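PDB 3VUP: beta-1,4-mannanase from Aplysia kurodai, which probably hydrolyses the beta-1,4-mannosidic linkages of mannan as a digestive enzyme of the sea hare. Local coordinates for residues I104-N116 with V152-M166. Sequence-based numbering, arbitrary orientation.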
loop_
_atom_site.group_PDB
_atom_site.type_symbol
_atom_site.label_atom_id
_atom_site.label_comp_id
_atom_site.label_asym_id
_atom_site.label_seq_id
_atom_site.Cartn_x
_atom_site.Cartn_y
_atom_site.Cartn_z
ATOM N N ILE A 104 12.481 -11.129 -3.725
ATOM C CA ILE A 104 11.768 -9.917 -3.356
ATOM C C ILE A 104 10.278 -10.210 -3.195
ATOM O O ILE A 104 9.636 -10.755 -4.090
ATOM C CB ILE A 104 11.940 -8.810 -4.422
ATOM C CG1 ILE A 104 13.411 -8.440 -4.607
ATOM C CG2 ILE A 104 11.096 -7.584 -4.074
ATOM C CD1 ILE A 104 14.070 -7.847 -3.393
ATOM N N LEU A 105 9.744 -9.836 -2.038
ATOM C CA LEU A 105 8.311 -9.841 -1.782
ATOM C C LEU A 105 7.666 -8.602 -2.394
ATOM O O LEU A 105 8.146 -7.484 -2.206
ATOM C CB LEU A 105 8.050 -9.848 -0.282
ATOM C CG LEU A 105 8.473 -11.112 0.464
ATOM C CD1 LEU A 105 8.567 -10.830 1.952
ATOM C CD2 LEU A 105 7.497 -12.244 0.194
ATOM N N VAL A 106 6.580 -8.819 -3.123
ATOM C CA VAL A 106 5.914 -7.764 -3.870
ATOM C C VAL A 106 4.643 -7.310 -3.170
ATOM O O VAL A 106 3.857 -8.139 -2.693
ATOM C CB VAL A 106 5.571 -8.258 -5.280
ATOM C CG1 VAL A 106 4.916 -7.171 -6.096
ATOM C CG2 VAL A 106 6.807 -8.722 -5.960
ATOM N N PHE A 107 4.456 -5.993 -3.124
ATOM C CA PHE A 107 3.260 -5.384 -2.556
ATOM C C PHE A 107 2.604 -4.509 -3.619
ATOM O O PHE A 107 2.889 -3.324 -3.716
ATOM C CB PHE A 107 3.632 -4.592 -1.294
ATOM C CG PHE A 107 4.209 -5.458 -0.209
ATOM C CD1 PHE A 107 3.404 -5.973 0.787
ATOM C CD2 PHE A 107 5.551 -5.800 -0.219
ATOM C CE1 PHE A 107 3.931 -6.800 1.768
ATOM C CE2 PHE A 107 6.084 -6.628 0.764
ATOM C CZ PHE A 107 5.274 -7.126 1.757
ATOM N N PRO A 108 1.741 -5.107 -4.450
ATOM C CA PRO A 108 1.055 -4.310 -5.468
ATOM C C PRO A 108 0.063 -3.368 -4.803
ATOM O O PRO A 108 -0.685 -3.781 -3.913
ATOM C CB PRO A 108 0.305 -5.367 -6.291
ATOM C CG PRO A 108 0.983 -6.677 -5.966
ATOM C CD PRO A 108 1.392 -6.534 -4.531
ATOM N N CYS A 109 0.058 -2.115 -5.250
ATOM C CA CYS A 109 -0.879 -1.118 -4.753
ATOM C C CYS A 109 -1.907 -0.847 -5.846
ATOM O O CYS A 109 -1.559 -0.359 -6.922
ATOM C CB CYS A 109 -0.137 0.161 -4.362
ATOM S SG CYS A 109 -1.225 1.492 -3.821
ATOM N N LEU A 110 -3.165 -1.168 -5.569
ATOM C CA LEU A 110 -4.185 -1.174 -6.614
ATOM C C LEU A 110 -4.563 0.224 -7.093
ATOM O O LEU A 110 -4.513 0.486 -8.294
ATOM C CB LEU A 110 -5.424 -1.933 -6.149
ATOM C CG LEU A 110 -5.199 -3.406 -5.824
ATOM C CD1 LEU A 110 -6.504 -4.006 -5.327
ATOM C CD2 LEU A 110 -4.657 -4.158 -7.036
ATOM N N TRP A 111 -4.924 1.107 -6.157
ATOM C CA TRP A 111 -5.525 2.397 -6.481
ATOM C C TRP A 111 -4.745 3.547 -5.850
ATOM O O TRP A 111 -3.911 3.343 -4.960
ATOM C CB TRP A 111 -6.963 2.446 -5.977
ATOM C CG TRP A 111 -7.844 1.355 -6.506
ATOM C CD1 TRP A 111 -8.300 0.269 -5.816
ATOM C CD2 TRP A 111 -8.390 1.249 -7.829
ATOM N NE1 TRP A 111 -9.085 -0.509 -6.624
ATOM C CE2 TRP A 111 -9.159 0.071 -7.863
ATOM C CE3 TRP A 111 -8.288 2.021 -8.993
ATOM C CZ2 TRP A 111 -9.843 -0.343 -9.007
ATOM C CZ3 TRP A 111 -8.969 1.608 -10.128
ATOM C CH2 TRP A 111 -9.731 0.435 -10.126
ATOM N N ASN A 112 -5.041 4.767 -6.297
ATOM C CA ASN A 112 -4.363 5.957 -5.807
ATOM C C ASN A 112 -5.361 7.099 -5.646
ATOM O O ASN A 112 -6.176 7.346 -6.541
ATOM C CB ASN A 112 -3.286 6.378 -6.811
ATOM C CG ASN A 112 -2.504 7.600 -6.372
ATOM O OD1 ASN A 112 -2.302 7.825 -5.177
ATOM N ND2 ASN A 112 -2.038 8.391 -7.343
ATOM N N ALA A 113 -5.278 7.797 -4.514
ATOM C CA ALA A 113 -6.068 9.003 -4.284
ATOM C C ALA A 113 -5.206 10.228 -3.942
ATOM O O ALA A 113 -5.730 11.245 -3.483
ATOM C CB ALA A 113 -7.110 8.768 -3.194
ATOM N N ALA A 114 -3.895 10.150 -4.182
ATOM C CA ALA A 114 -2.998 11.278 -3.876
ATOM C C ALA A 114 -3.003 12.383 -4.930
ATOM O O ALA A 114 -2.422 13.449 -4.713
ATOM C CB ALA A 114 -1.581 10.789 -3.648
ATOM N N VAL A 115 -3.609 12.099 -6.080
ATOM C CA VAL A 115 -3.835 13.088 -7.124
ATOM C C VAL A 115 -5.292 12.972 -7.542
ATOM O O VAL A 115 -5.951 11.987 -7.227
ATOM C CB VAL A 115 -2.908 12.885 -8.349
ATOM C CG1 VAL A 115 -1.452 13.085 -7.953
ATOM C CG2 VAL A 115 -3.134 11.516 -8.991
ATOM N N ASN A 116 -5.788 13.990 -8.234
ATOM C CA ASN A 116 -7.170 14.033 -8.684
ATOM C C ASN A 116 -7.137 14.123 -10.206
ATOM O O ASN A 116 -7.319 15.200 -10.783
ATOM C CB ASN A 116 -7.859 15.247 -8.059
ATOM C CG ASN A 116 -9.371 15.266 -8.267
ATOM O OD1 ASN A 116 -9.927 14.514 -9.061
ATOM N ND2 ASN A 116 -10.040 16.148 -7.534
ATOM N N VAL A 152 4.431 -17.437 -3.724
ATOM C CA VAL A 152 5.375 -17.182 -2.635
ATOM C C VAL A 152 5.994 -15.780 -2.642
ATOM O O VAL A 152 6.456 -15.310 -1.599
ATOM C CB VAL A 152 6.489 -18.246 -2.563
ATOM C CG1 VAL A 152 5.885 -19.613 -2.292
ATOM C CG2 VAL A 152 7.321 -18.257 -3.835
ATOM N N ALA A 153 6.002 -15.114 -3.797
ATOM C CA ALA A 153 6.587 -13.774 -3.882
ATOM C C ALA A 153 5.578 -12.651 -3.666
ATOM O O ALA A 153 5.946 -11.476 -3.712
ATOM C CB ALA A 153 7.342 -13.575 -5.194
ATOM N N LEU A 154 4.320 -13.003 -3.422
ATOM C CA LEU A 154 3.319 -12.001 -3.078
ATOM C C LEU A 154 3.419 -11.689 -1.588
ATOM O O LEU A 154 3.157 -12.548 -0.746
ATOM C CB LEU A 154 1.917 -12.503 -3.413
ATOM C CG LEU A 154 0.777 -11.604 -2.948
ATOM C CD1 LEU A 154 0.756 -10.314 -3.747
ATOM C CD2 LEU A 154 -0.541 -12.344 -3.085
ATOM N N GLY A 155 3.826 -10.467 -1.261
ATOM C CA GLY A 155 3.886 -10.038 0.128
ATOM C C GLY A 155 2.520 -9.651 0.666
ATOM O O GLY A 155 2.136 -10.035 1.772
ATOM N N GLY A 156 1.776 -8.886 -0.124
ATOM C CA GLY A 156 0.444 -8.479 0.274
ATOM C C GLY A 156 -0.104 -7.465 -0.698
ATOM O O GLY A 156 0.636 -6.870 -1.487
ATOM N N TRP A 157 -1.412 -7.275 -0.637
ATOM C CA TRP A 157 -2.117 -6.353 -1.514
ATOM C C TRP A 157 -2.378 -5.048 -0.774
ATOM O O TRP A 157 -2.971 -5.056 0.298
ATOM C CB TRP A 157 -3.463 -6.946 -1.941
ATOM C CG TRP A 157 -3.353 -8.181 -2.786
ATOM C CD1 TRP A 157 -3.488 -9.480 -2.371
ATOM C CD2 TRP A 157 -3.095 -8.239 -4.197
ATOM N NE1 TRP A 157 -3.332 -10.334 -3.433
ATOM C CE2 TRP A 157 -3.089 -9.603 -4.564
ATOM C CE3 TRP A 157 -2.873 -7.273 -5.189
ATOM C CZ2 TRP A 157 -2.866 -10.027 -5.879
ATOM C CZ3 TRP A 157 -2.642 -7.695 -6.495
ATOM C CH2 TRP A 157 -2.644 -9.061 -6.827
ATOM N N ASP A 158 -1.914 -3.937 -1.338
ATOM C CA ASP A 158 -2.196 -2.610 -0.800
ATOM C C ASP A 158 -3.375 -2.070 -1.616
ATOM O O ASP A 158 -3.250 -1.814 -2.815
ATOM C CB ASP A 158 -0.949 -1.734 -0.941
ATOM C CG ASP A 158 -1.153 -0.288 -0.492
ATOM O OD1 ASP A 158 -2.311 0.157 -0.345
ATOM O OD2 ASP A 158 -0.119 0.415 -0.337
ATOM N N LEU A 159 -4.526 -1.908 -0.974
ATOM C CA LEU A 159 -5.725 -1.519 -1.713
ATOM C C LEU A 159 -5.658 -0.124 -2.302
ATOM O O LEU A 159 -6.219 0.130 -3.360
ATOM C CB LEU A 159 -6.953 -1.598 -0.818
ATOM C CG LEU A 159 -7.254 -2.966 -0.225
ATOM C CD1 LEU A 159 -8.566 -2.904 0.524
ATOM C CD2 LEU A 159 -7.297 -4.044 -1.296
ATOM N N MET A 160 -5.021 0.801 -1.599
ATOM C CA MET A 160 -5.076 2.184 -2.028
ATOM C C MET A 160 -3.989 3.028 -1.424
ATOM O O MET A 160 -3.765 3.038 -0.203
ATOM C CB MET A 160 -6.428 2.804 -1.682
ATOM C CG MET A 160 -6.594 4.247 -2.173
ATOM S SD MET A 160 -8.261 4.895 -1.965
ATOM C CE MET A 160 -8.779 5.001 -3.669
ATOM N N ASN A 161 -3.334 3.777 -2.296
ATOM C CA ASN A 161 -2.418 4.801 -1.857
ATOM C C ASN A 161 -3.132 6.075 -1.426
ATOM O O ASN A 161 -3.806 6.720 -2.233
ATOM C CB ASN A 161 -1.453 5.160 -2.970
ATOM C CG ASN A 161 -0.411 6.119 -2.491
ATOM O OD1 ASN A 161 0.420 5.757 -1.662
ATOM N ND2 ASN A 161 -0.475 7.365 -2.945
ATOM N N GLU A 162 -2.970 6.418 -0.152
ATOM C CA GLU A 162 -3.372 7.713 0.402
ATOM C C GLU A 162 -4.816 8.132 0.088
ATOM O O GLU A 162 -5.043 9.151 -0.570
ATOM C CB GLU A 162 -2.374 8.793 -0.029
ATOM C CG GLU A 162 -0.956 8.411 0.402
ATOM C CD GLU A 162 0.088 9.502 0.236
ATOM O OE1 GLU A 162 -0.179 10.521 -0.445
ATOM O OE2 GLU A 162 1.204 9.324 0.793
ATOM N N PRO A 163 -5.802 7.368 0.595
ATOM C CA PRO A 163 -7.209 7.771 0.434
ATOM C C PRO A 163 -7.427 9.222 0.873
ATOM O O PRO A 163 -8.292 9.918 0.336
ATOM C CB PRO A 163 -7.955 6.824 1.380
ATOM C CG PRO A 163 -7.040 5.652 1.566
ATOM C CD PRO A 163 -5.652 6.182 1.458
ATOM N N GLU A 164 -6.635 9.669 1.842
ATOM C CA GLU A 164 -6.812 10.985 2.440
ATOM C C GLU A 164 -6.594 12.142 1.476
ATOM O O GLU A 164 -7.009 13.261 1.763
ATOM C CB GLU A 164 -5.925 11.130 3.674
ATOM C CG GLU A 164 -6.169 10.044 4.710
ATOM C CD GLU A 164 -5.363 8.763 4.486
ATOM O OE1 GLU A 164 -4.486 8.722 3.590
ATOM O OE2 GLU A 164 -5.618 7.796 5.244
ATOM N N GLY A 165 -5.969 11.892 0.333
ATOM C CA GLY A 165 -5.824 12.938 -0.663
ATOM C C GLY A 165 -7.143 13.536 -1.113
ATOM O O GLY A 165 -7.204 14.711 -1.471
ATOM N N MET A 166 -8.200 12.732 -1.093
ATOM C CA MET A 166 -9.507 13.205 -1.534
ATOM C C MET A 166 -10.624 13.033 -0.507
ATOM O O MET A 166 -11.797 13.166 -0.842
ATOM C CB MET A 166 -9.884 12.558 -2.868
ATOM C CG MET A 166 -9.005 13.032 -4.030
ATOM S SD MET A 166 -9.542 12.525 -5.676
ATOM C CE MET A 166 -9.063 10.810 -5.658
#
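In the closed parallel beta barrel of this TIM-barrel enzyme, strands 105-112 and 157-161 run side by side as the third and fourth staves, Leu110 N giving its hydrogen to Asp158 O (2.8 Å) and Asn161 N to Trp111 O. Near the strand starts Gly155 N binds Val106 O (2.7 Å), and Gly155 CA sits over one face of the Phe107 ring, 3.9 Å from its centroid; a side chain on Gly155 would run into that ring, which is why glycine suits the place. Outside the barrel, Met160 bends to bring its CE against Trp111 CB (3.9 Å) and Ala113 CB. Inside, Cys109 SG packs against Asp158 CG (3.8 Å) and Asn161 CB; the Asp158 carboxylate is salt-bridged to Arg60.

At the C-terminal rim, the Asn161-Glu162 pair matches the strand-four signature of clan GH-A glycosidases, so Glu162 is probably the acid/base. Asn112 CG stands anti to the backbone N (chi1 -179°), placing OD1 beside Asn161, with the amide planes 47° apart. Asn161 ND2 (2.9 Å) and Ala114 N, the latter closing an Asx turn, reach Asn112 OD1 from opposite faces of its carbonyl plane. With an alanine here, both donors would probably lose their shared acceptor, freeing the Asn161 amide to turn more easily. Asn161 OD1 accepts from Arg60 and Glu162 OE2 pairs with His262, while Asn161 ND2 and Glu162 OE2 bind Tris, probably from the crystallisation liquor, consistent with a substrate pocket here.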